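Local coordinates for DNA mimic protein DMP12 (Neisseria meningitidis MC58, PDB 3W1O) that acts as a monomeric DNA mimic that binds the histone-like protein HU and partly blocks its DNA-binding sites, probably tuning HU activity rather than shutting it off, at residues A[19-22]-A[23-27]; A[45-48]-A[49-53]; A[67-70]-A[71-75]. All coordinates share one frame; numbering follows the deposited sequence.

Interaction 1 (A[19-22]-A[23-27]); sequences SEYT and EMIDW
Across the first turn of helix 21-30, the backbone passes from a polyproline-like Glu20 into helical conformation at Tyr21, and Ile25 N donates to Tyr21 O over 3.0 Å while Asp26 N donates to Thr22 O over 2.9 Å. This is a helix N-terminus with Glu20 at the N-cap position; its carbonyl oxygen accepts Met24 N at 2.9 Å. On the inner side, the Tyr21 ring projects outward from the helix, with a slight lean toward the next turn. Its CG stands opposite the backbone N (chi1 -171°), which brings CE2 to 3.6 Å from Ile25 CG1, the two side chains crossing at a slant. Met24 SD lies obliquely beside the same ring, 5.4 Å from its centroid, in a Met-aromatic contact. Ile116 of strand 115-118 packs against Tyr21, Met24 and Ile25, joining this helical turn to the sheet, and the phenol OH reaches Asp72 on strand 72-75. The outer side is acidic and solvent-exposed: Glu20, Glu23 and Asp26 follow one another at helical spacing, in keeping with a protein whose electrostatic surface resembles that of DNA. The two glutamate carboxylates, their planes 62° apart, sit unusually close for like charges, which would probably raise the pKa of one of them: Glu20 OE1 is 2.9 Å from Glu23 OE1.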
ATOM      1  N   SER A  19      15.525  -7.412   7.445  1.00 26.96           N
ATOM      2  CA  SER A  19      15.275  -8.309   6.335  1.00 28.62           C
ATOM      3  C   SER A  19      14.320  -9.456   6.667  1.00 26.97           C
ATOM      4  O   SER A  19      13.669  -9.993   5.772  1.00 27.27           O
ATOM      5  CB  SER A  19      16.600  -8.797   5.758  1.00 28.13           C
ATOM      6  OG  SER A  19      17.232  -9.560   6.721  1.00 34.63           O
ATOM      7  N   GLU A  20      14.208  -9.828   7.932  1.00 26.89           N
ATOM      8  CA  GLU A  20      13.320 -10.946   8.225  1.00 26.94           C
ATOM      9  C   GLU A  20      11.878 -10.463   8.037  1.00 26.97           C
ATOM     10  O   GLU A  20      11.498  -9.383   8.559  1.00 25.69           O
ATOM     11  CB  GLU A  20      13.563 -11.547   9.608  1.00 27.33           C
ATOM     12  CG  GLU A  20      12.954 -12.939   9.657  1.00 31.82           C
ATOM     13  CD  GLU A  20      13.103 -13.630  10.966  1.00 41.49           C
ATOM     14  OE1 GLU A  20      14.103 -13.361  11.660  1.00 46.48           O
ATOM     15  OE2 GLU A  20      12.233 -14.480  11.289  1.00 44.79           O
ATOM     16  N   TYR A  21      11.110 -11.212   7.243  1.00 26.02           N
ATOM     17  CA  TYR A  21       9.791 -10.729   6.806  1.00 26.73           C
ATOM     18  C   TYR A  21       8.865 -10.486   7.989  1.00 26.73           C
ATOM     19  O   TYR A  21       8.222  -9.432   8.066  1.00 25.78           O
ATOM     20  CB  TYR A  21       9.130 -11.693   5.797  1.00 26.81           C
ATOM     21  CG  TYR A  21       7.897 -11.125   5.181  1.00 27.46           C
ATOM     22  CD1 TYR A  21       7.974 -10.289   4.071  1.00 28.14           C
ATOM     23  CD2 TYR A  21       6.637 -11.394   5.727  1.00 29.67           C
ATOM     24  CE1 TYR A  21       6.862  -9.738   3.511  1.00 31.49           C
ATOM     25  CE2 TYR A  21       5.516 -10.856   5.168  1.00 28.51           C
ATOM     26  CZ  TYR A  21       5.636 -10.015   4.053  1.00 31.34           C
ATOM     27  OH  TYR A  21       4.505  -9.471   3.483  1.00 34.45           O
ATOM     28  N   THR A  22       8.799 -11.450   8.916  1.00 27.07           N
ATOM     29  CA  THR A  22       7.907 -11.323  10.083  1.00 28.96           C
ATOM     30  C   THR A  22       8.261 -10.078  10.881  1.00 29.03           C
ATOM     31  O   THR A  22       7.363  -9.308  11.322  1.00 28.86           O
ATOM     32  CB  THR A  22       7.959 -12.560  10.977  1.00 30.36           C
ATOM     33  OG1 THR A  22       7.394 -13.663  10.250  1.00 33.88           O
ATOM     34  CG2 THR A  22       7.099 -12.342  12.228  1.00 33.40           C
ATOM     35  N   GLU A  23       9.562  -9.866  11.019  1.00 28.64           N
ATOM     36  CA  GLU A  23      10.093  -8.675  11.677  1.00 30.00           C
ATOM     37  C   GLU A  23       9.755  -7.363  10.943  1.00 28.80           C
ATOM     38  O   GLU A  23       9.586  -6.338  11.619  1.00 28.53           O
ATOM     39  CB  GLU A  23      11.600  -8.774  11.842  1.00 30.39           C
ATOM     40  CG  GLU A  23      12.020  -9.702  12.939  1.00 37.59           C
ATOM     41  CD  GLU A  23      13.538  -9.730  13.116  1.00 44.77           C
ATOM     42  OE1 GLU A  23      14.117 -10.842  13.110  1.00 47.79           O
ATOM     43  OE2 GLU A  23      14.146  -8.645  13.254  1.00 47.94           O
ATOM     44  N   MET A  24       9.671  -7.374   9.604  1.00 27.37           N
ATOM     45  CA  MET A  24       9.262  -6.164   8.842  1.00 26.06           C
ATOM     46  C   MET A  24       7.804  -5.861   9.145  1.00 26.42           C
ATOM     47  O   MET A  24       7.406  -4.706   9.305  1.00 25.03           O
ATOM     48  CB  MET A  24       9.366  -6.337   7.312  1.00 28.50           C
ATOM     49  CG  MET A  24      10.739  -6.472   6.784  1.00 24.53           C
ATOM     50  SD  MET A  24      10.783  -6.928   5.006  1.00 31.19           S
ATOM     51  CE  MET A  24      10.407  -5.320   4.227  1.00 32.35           C
ATOM     52  N   ILE A  25       6.986  -6.913   9.191  1.00 24.97           N
ATOM     53  CA  ILE A  25       5.540  -6.722   9.488  1.00 24.50           C
ATOM     54  C   ILE A  25       5.380  -6.176  10.909  1.00 24.56           C
ATOM     55  O   ILE A  25       4.594  -5.250  11.137  1.00 22.81           O
ATOM     56  CB  ILE A  25       4.736  -8.040   9.374  1.00 23.61           C
ATOM     57  CG1 ILE A  25       4.863  -8.625   7.961  1.00 24.11           C
ATOM     58  CG2 ILE A  25       3.231  -7.819   9.716  1.00 23.45           C
ATOM     59  CD1 ILE A  25       4.301  -7.703   6.852  1.00 24.40           C
ATOM     60  N   ASP A  26       6.120  -6.760  11.845  1.00 24.95           N
ATOM     61  CA  ASP A  26       6.118  -6.279  13.219  1.00 26.06           C
ATOM     62  C   ASP A  26       6.518  -4.806  13.261  1.00 24.79           C
ATOM     63  O   ASP A  26       5.860  -4.028  13.914  1.00 23.78           O
ATOM     64  CB  ASP A  26       7.066  -7.084  14.089  1.00 27.74           C
ATOM     65  CG  ASP A  26       6.617  -8.531  14.290  1.00 33.24           C
ATOM     66  OD1 ASP A  26       5.418  -8.875  14.080  1.00 36.64           O
ATOM     67  OD2 ASP A  26       7.510  -9.324  14.681  1.00 40.83           O
ATOM     68  N   TRP A  27       7.566  -4.433  12.526  1.00 24.53           N
ATOM     69  CA  TRP A  27       8.004  -3.045  12.432  1.00 23.27           C
ATOM     70  C   TRP A  27       6.845  -2.159  11.957  1.00 23.15           C
ATOM     71  O   TRP A  27       6.596  -1.107  12.569  1.00 23.36           O
ATOM     72  CB  TRP A  27       9.209  -2.886  11.508  1.00 24.07           C
ATOM     73  CG  TRP A  27       9.683  -1.476  11.391  1.00 23.31           C
ATOM     74  CD1 TRP A  27      10.648  -0.875  12.144  1.00 22.77           C
ATOM     75  CD2 TRP A  27       9.228  -0.489  10.438  1.00 20.62           C
ATOM     76  NE1 TRP A  27      10.823   0.415  11.723  1.00 22.48           N
ATOM     77  CE2 TRP A  27       9.958   0.689  10.691  1.00 22.22           C
ATOM     78  CE3 TRP A  27       8.266  -0.499   9.395  1.00 23.39           C
ATOM     79  CZ2 TRP A  27       9.772   1.891   9.945  1.00 21.31           C
ATOM     80  CZ3 TRP A  27       8.077   0.677   8.640  1.00 23.35           C
ATOM     81  CH2 TRP A  27       8.814   1.861   8.931  1.00 24.83           C
TER

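Interaction 2 (A[45-48]-A[49-53]); sequences IIEY and QNRGL
Tyr48 O is held by two backbone N-H groups: Leu53 N donates over 2.9 Å with an angle of 150° at the hydrogen, and Arg51 N adds a weak bond. With Gly52 N bonded to Gln49 O at 3.0 Å, and Gly52 at a positive phi of 94°, this is a Schellman motif at the C-terminal end of this helix, just before helix 53-61. Leu53 folds back over the turn: its CD2 lies 3.7 Å from Tyr48 CD1, oblique to the ring, and its CB packs on Tyr48 CB. Across the plane of the ring from Leu53, Arg51 runs alongside Tyr48, its chain bent at chi3, placing NH1 3.9 Å from Tyr48 CE1, again obliquely, with ring and guanidinium planes 38° apart. Glu47 OE2 approaches that guanidinium at its edge but stays 4.4 Å from Arg51 NH1, too far for a salt bridge. The stronger partner of both polar ends is Glu95, which makes a salt bridge with Arg51 NH2 and a hydrogen bond with Tyr48 OH. The helix end is thus closed by backbone bonds and apolar packing, while one outside carboxylate ties Tyr48 and Arg51 together and Glu47 probably contributes only a longer-range attraction.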
ATOM      1  N   ILE A  45     -11.814  -0.070   3.774  1.00 20.59           N
ATOM      2  CA  ILE A  45     -11.753  -1.133   2.755  1.00 20.22           C
ATOM      3  C   ILE A  45     -13.087  -1.164   2.026  1.00 20.92           C
ATOM      4  O   ILE A  45     -13.149  -1.229   0.797  1.00 20.52           O
ATOM      5  CB  ILE A  45     -11.441  -2.485   3.415  1.00 20.39           C
ATOM      6  CG1 ILE A  45      -9.998  -2.478   3.894  1.00 19.46           C
ATOM      7  CG2 ILE A  45     -11.708  -3.664   2.477  1.00 18.77           C
ATOM      8  CD1 ILE A  45      -9.567  -3.705   4.737  1.00 20.16           C
ATOM      9  N   ILE A  46     -14.166  -1.120   2.778  1.00 20.65           N
ATOM     10  CA  ILE A  46     -15.490  -1.253   2.145  1.00 21.82           C
ATOM     11  C   ILE A  46     -15.825  -0.019   1.340  1.00 21.92           C
ATOM     12  O   ILE A  46     -16.253  -0.098   0.190  1.00 21.18           O
ATOM     13  CB  ILE A  46     -16.588  -1.538   3.216  1.00 21.46           C
ATOM     14  CG1 ILE A  46     -16.323  -2.907   3.860  1.00 21.95           C
ATOM     15  CG2 ILE A  46     -18.026  -1.367   2.577  1.00 20.42           C
ATOM     16  CD1 ILE A  46     -17.136  -3.181   5.147  1.00 22.97           C
ATOM     17  N   GLU A  47     -15.575   1.139   1.923  1.00 21.65           N
ATOM     18  CA  GLU A  47     -15.855   2.390   1.224  1.00 23.99           C
ATOM     19  C   GLU A  47     -15.177   2.405  -0.134  1.00 22.14           C
ATOM     20  O   GLU A  47     -15.777   2.719  -1.164  1.00 23.50           O
ATOM     21  CB  GLU A  47     -15.284   3.537   2.079  1.00 23.67           C
ATOM     22  CG  GLU A  47     -15.462   4.939   1.499  1.00 30.56           C
ATOM     23  CD  GLU A  47     -14.837   6.055   2.377  1.00 36.98           C
ATOM     24  OE1 GLU A  47     -14.177   5.802   3.438  1.00 40.01           O
ATOM     25  OE2 GLU A  47     -14.985   7.209   1.952  1.00 40.89           O
ATOM     26  N   TYR A  48     -13.892   2.103  -0.133  1.00 22.55           N
ATOM     27  CA  TYR A  48     -13.096   2.120  -1.355  1.00 22.76           C
ATOM     28  C   TYR A  48     -13.257   0.939  -2.294  1.00 22.69           C
ATOM     29  O   TYR A  48     -13.064   1.085  -3.479  1.00 25.37           O
ATOM     30  CB  TYR A  48     -11.625   2.401  -1.003  1.00 23.34           C
ATOM     31  CG  TYR A  48     -11.511   3.890  -0.750  1.00 21.11           C
ATOM     32  CD1 TYR A  48     -11.382   4.792  -1.811  1.00 24.55           C
ATOM     33  CD2 TYR A  48     -11.621   4.400   0.544  1.00 25.07           C
ATOM     34  CE1 TYR A  48     -11.347   6.190  -1.569  1.00 25.22           C
ATOM     35  CE2 TYR A  48     -11.571   5.777   0.792  1.00 25.36           C
ATOM     36  CZ  TYR A  48     -11.438   6.653  -0.274  1.00 26.85           C
ATOM     37  OH  TYR A  48     -11.397   8.005  -0.024  1.00 32.14           O
ATOM     38  N   GLN A  49     -13.624  -0.214  -1.777  1.00 23.60           N
ATOM     39  CA  GLN A  49     -14.054  -1.331  -2.635  1.00 24.32           C
ATOM     40  C   GLN A  49     -15.190  -0.849  -3.543  1.00 25.91           C
ATOM     41  O   GLN A  49     -15.126  -0.955  -4.774  1.00 26.04           O
ATOM     42  CB  GLN A  49     -14.548  -2.485  -1.745  1.00 25.19           C
ATOM     43  CG  GLN A  49     -15.222  -3.619  -2.529  1.00 23.91           C
ATOM     44  CD  GLN A  49     -14.315  -4.194  -3.649  1.00 28.76           C
ATOM     45  OE1 GLN A  49     -14.747  -4.350  -4.791  1.00 32.34           O
ATOM     46  NE2 GLN A  49     -13.084  -4.502  -3.312  1.00 21.90           N
ATOM     47  N   ASN A  50     -16.227  -0.302  -2.920  1.00 26.40           N
ATOM     48  CA  ASN A  50     -17.438   0.078  -3.660  1.00 28.92           C
ATOM     49  C   ASN A  50     -17.215   1.288  -4.575  1.00 29.99           C
ATOM     50  O   ASN A  50     -18.014   1.586  -5.450  1.00 32.85           O
ATOM     51  CB  ASN A  50     -18.619   0.262  -2.680  1.00 28.22           C
ATOM     52  CG  ASN A  50     -18.990  -1.050  -1.965  1.00 28.60           C
ATOM     53  OD1 ASN A  50     -18.864  -2.135  -2.533  1.00 30.94           O
ATOM     54  ND2 ASN A  50     -19.419  -0.944  -0.722  1.00 29.28           N
ATOM     55  N   ARG A  51     -16.089   1.953  -4.414  1.00 28.99           N
ATOM     56  CA  ARG A  51     -15.750   3.036  -5.332  1.00 28.56           C
ATOM     57  C   ARG A  51     -14.739   2.667  -6.385  1.00 26.77           C
ATOM     58  O   ARG A  51     -14.400   3.473  -7.264  1.00 26.69           O
ATOM     59  CB  ARG A  51     -15.335   4.226  -4.533  1.00 27.27           C
ATOM     60  CG  ARG A  51     -16.602   4.781  -3.895  1.00 30.64           C
ATOM     61  CD  ARG A  51     -16.353   6.043  -3.139  1.00 30.82           C
ATOM     62  NE  ARG A  51     -15.857   7.047  -4.066  1.00 30.33           N
ATOM     63  CZ  ARG A  51     -15.038   8.011  -3.688  1.00 33.07           C
ATOM     64  NH1 ARG A  51     -14.689   8.066  -2.398  1.00 28.70           N
ATOM     65  NH2 ARG A  51     -14.589   8.890  -4.581  1.00 29.96           N
ATOM     66  N   GLY A  52     -14.238   1.449  -6.275  1.00 25.89           N
ATOM     67  CA  GLY A  52     -13.378   0.892  -7.311  1.00 25.27           C
ATOM     68  C   GLY A  52     -11.874   1.061  -7.112  1.00 23.45           C
ATOM     69  O   GLY A  52     -11.105   0.778  -8.030  1.00 22.06           O
ATOM     70  N   LEU A  53     -11.446   1.454  -5.907  1.00 22.97           N
ATOM     71  CA  LEU A  53     -10.034   1.618  -5.617  1.00 21.60           C
ATOM     72  C   LEU A  53      -9.225   0.296  -5.770  1.00 22.29           C
ATOM     73  O   LEU A  53      -8.142   0.275  -6.371  1.00 23.37           O
ATOM     74  CB  LEU A  53      -9.820   2.243  -4.233  1.00 21.81           C
ATOM     75  CG  LEU A  53      -8.338   2.339  -3.753  1.00 22.40           C
ATOM     76  CD1 LEU A  53      -7.454   3.208  -4.755  1.00 24.97           C
ATOM     77  CD2 LEU A  53      -8.225   2.942  -2.368  1.00 22.66           C
TER

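Interaction 3 (A[67-70]-A[71-75]); sequences GPSE and GDWLI
Ser69 and Trp73 meet where the chain bends: Ser69 is almost fully extended, Glu70 turns the path in a polyproline-like conformation, and Gly71, at a positive phi of 156°, delivers it into strand 72-75. No hydrogen bond links the two segments; Ser69 O comes within 3.3 Å of Gly71 N, but the angle is too poor. Contact rests instead on the indole of Trp73, which reaches back into the inside of the bend. Its CG lies opposite the carbonyl carbon and next to the backbone N (chi1 -70°), a setting that sends the ring back towards the preceding residues, against the direction of the strand. The six-membered ring arrives edge on at the Ser69 carbonyl: Ser69 O lies near the indole plane, 3.2 Å from Trp73 CH2 and 3.3 Å from Trp73 CZ3, so it meets the C-H rim and not the pi face. Two further oxygens stand round the same corner, Ser69 OG at 3.9 Å and, obliquely, Glu70 O at 3.8 Å from Trp73 CH2. The remainder of the indole is held from outside: Trp64 makes an edge-to-face contact, Phe117 packs against it, and NE1 has a weak hydrogen bond to Asn63 OD1. Backbone pairing of Gly71 with Phe119, Trp73 with Phe117 and Ile75 with Val115 lays the segment along strand 115-118 at an edge of the antiparallel sheet. The chemistry is consistent with a mild electrostatic attraction between a carbonyl oxygen and the slightly positive C-H edge of an aromatic ring, while the backbone hydrogen bonds of this strand go to its neighbour in the sheet.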
ATOM      1  N   GLY A  67     -11.233  -7.094  -3.746  1.00 26.42           N
ATOM      2  CA  GLY A  67     -10.770  -6.417  -2.565  1.00 24.38           C
ATOM      3  C   GLY A  67      -9.761  -7.235  -1.792  1.00 23.32           C
ATOM      4  O   GLY A  67      -9.471  -8.368  -2.127  1.00 23.07           O
ATOM      5  N   PRO A  68      -9.202  -6.640  -0.749  1.00 23.43           N
ATOM      6  CA  PRO A  68      -8.172  -7.265   0.037  1.00 24.42           C
ATOM      7  C   PRO A  68      -8.728  -8.423   0.866  1.00 24.49           C
ATOM      8  O   PRO A  68      -9.953  -8.544   1.099  1.00 25.21           O
ATOM      9  CB  PRO A  68      -7.642  -6.113   0.923  1.00 24.99           C
ATOM     10  CG  PRO A  68      -8.755  -5.133   0.946  1.00 25.41           C
ATOM     11  CD  PRO A  68      -9.509  -5.267  -0.321  1.00 23.77           C
ATOM     12  N   SER A  69      -7.831  -9.328   1.223  1.00 24.22           N
ATOM     13  CA  SER A  69      -8.139 -10.442   2.080  1.00 24.65           C
ATOM     14  C   SER A  69      -6.860 -10.744   2.857  1.00 24.87           C
ATOM     15  O   SER A  69      -5.833 -10.117   2.609  1.00 23.63           O
ATOM     16  CB  SER A  69      -8.567 -11.660   1.238  1.00 24.11           C
ATOM     17  OG  SER A  69      -7.543 -12.051   0.348  1.00 25.51           O
ATOM     18  N   GLU A  70      -6.888 -11.726   3.760  1.00 24.05           N
ATOM     19  CA  GLU A  70      -5.700 -12.072   4.510  1.00 24.86           C
ATOM     20  C   GLU A  70      -4.608 -12.555   3.541  1.00 24.81           C
ATOM     21  O   GLU A  70      -4.877 -13.359   2.630  1.00 24.79           O
ATOM     22  CB  GLU A  70      -6.012 -13.190   5.486  1.00 26.78           C
ATOM     23  CG  GLU A  70      -4.851 -13.554   6.375  1.00 30.96           C
ATOM     24  CD  GLU A  70      -5.308 -14.422   7.543  1.00 39.67           C
ATOM     25  OE1 GLU A  70      -6.132 -15.336   7.302  1.00 41.21           O
ATOM     26  OE2 GLU A  70      -4.886 -14.148   8.693  1.00 42.89           O
ATOM     27  N   GLY A  71      -3.392 -12.066   3.734  1.00 23.86           N
ATOM     28  CA  GLY A  71      -2.272 -12.479   2.884  1.00 23.00           C
ATOM     29  C   GLY A  71      -1.162 -11.453   2.840  1.00 21.79           C
ATOM     30  O   GLY A  71      -1.171 -10.488   3.604  1.00 21.05           O
ATOM     31  N   ASP A  72      -0.171 -11.686   1.979  1.00 21.00           N
ATOM     32  CA  ASP A  72       0.969 -10.789   1.898  1.00 20.48           C
ATOM     33  C   ASP A  72       1.302 -10.628   0.455  1.00 20.50           C
ATOM     34  O   ASP A  72       1.312 -11.628  -0.280  1.00 20.67           O
ATOM     35  CB  ASP A  72       2.159 -11.400   2.592  1.00 21.67           C
ATOM     36  CG  ASP A  72       1.992 -11.383   4.091  1.00 24.12           C
ATOM     37  OD1 ASP A  72       2.392 -10.377   4.686  1.00 25.69           O
ATOM     38  OD2 ASP A  72       1.386 -12.317   4.636  1.00 26.02           O
ATOM     39  N   TRP A  73       1.593  -9.392   0.052  1.00 19.19           N
ATOM     40  CA  TRP A  73       1.796  -9.094  -1.357  1.00 21.22           C
ATOM     41  C   TRP A  73       2.959  -8.133  -1.423  1.00 22.15           C
ATOM     42  O   TRP A  73       3.116  -7.266  -0.551  1.00 21.27           O
ATOM     43  CB  TRP A  73       0.556  -8.454  -2.004  1.00 20.23           C
ATOM     44  CG  TRP A  73      -0.592  -9.371  -2.165  1.00 22.63           C
ATOM     45  CD1 TRP A  73      -0.884 -10.114  -3.274  1.00 24.89           C
ATOM     46  CD2 TRP A  73      -1.633  -9.646  -1.212  1.00 23.10           C
ATOM     47  NE1 TRP A  73      -2.038 -10.831  -3.071  1.00 23.93           N
ATOM     48  CE2 TRP A  73      -2.508 -10.579  -1.810  1.00 23.94           C
ATOM     49  CE3 TRP A  73      -1.891  -9.214   0.089  1.00 20.55           C
ATOM     50  CZ2 TRP A  73      -3.647 -11.080  -1.167  1.00 23.58           C
ATOM     51  CZ3 TRP A  73      -3.078  -9.714   0.749  1.00 20.88           C
ATOM     52  CH2 TRP A  73      -3.904 -10.640   0.120  1.00 22.30           C
ATOM     53  N   LEU A  74       3.818  -8.316  -2.404  1.00 22.90           N
ATOM     54  CA  LEU A  74       5.044  -7.498  -2.451  1.00 25.72           C
ATOM     55  C   LEU A  74       5.062  -6.892  -3.798  1.00 27.83           C
ATOM     56  O   LEU A  74       4.931  -7.640  -4.757  1.00 29.10           O
ATOM     57  CB  LEU A  74       6.263  -8.383  -2.441  1.00 27.07           C
ATOM     58  CG  LEU A  74       6.554  -9.366  -1.389  1.00 29.69           C
ATOM     59  CD1 LEU A  74       8.044  -9.726  -1.583  1.00 35.01           C
ATOM     60  CD2 LEU A  74       6.277  -8.782  -0.042  1.00 32.67           C
ATOM     61  N   ILE A  75       5.286  -5.571  -3.889  1.00 27.54           N
ATOM     62  CA  ILE A  75       5.080  -4.786  -5.131  1.00 30.54           C
ATOM     63  C   ILE A  75       6.483  -4.278  -5.474  1.00 29.82           C
ATOM     64  O   ILE A  75       7.144  -3.690  -4.619  1.00 27.12           O
ATOM     65  CB  ILE A  75       4.083  -3.597  -4.881  1.00 31.14           C
ATOM     66  CG1 ILE A  75       2.675  -4.110  -4.487  1.00 36.57           C
ATOM     67  CG2 ILE A  75       3.843  -2.795  -6.128  1.00 33.99           C
ATOM     68  CD1 ILE A  75       2.532  -4.630  -3.108  1.00 40.01           C
TER

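In the fold
Interaction 3 bridges the other two. Interactions 1 and 2 lie on opposite sides of the chain's centre, their centres about 28 Å and their nearest atoms about 14 Å apart, whereas the centre of each is about 15 Å from that of interaction 3. Towards 19-27, Tyr21 OH lies 2.6 Å from Asp72 OD1, probably a hydrogen bond, and Tyr21 CE1 packs 3.7 Å from Leu74 CD2. Towards 45-53 the touch is packing: Ile45 CG2 is 3.6 Å from Pro68 CG, and Gln49 NE2 rests against Gly67 CA. The loop and edge strand of 67-75 therefore span between two helices. The bound magnesium ion is about 13 Å from the side chain of Met24.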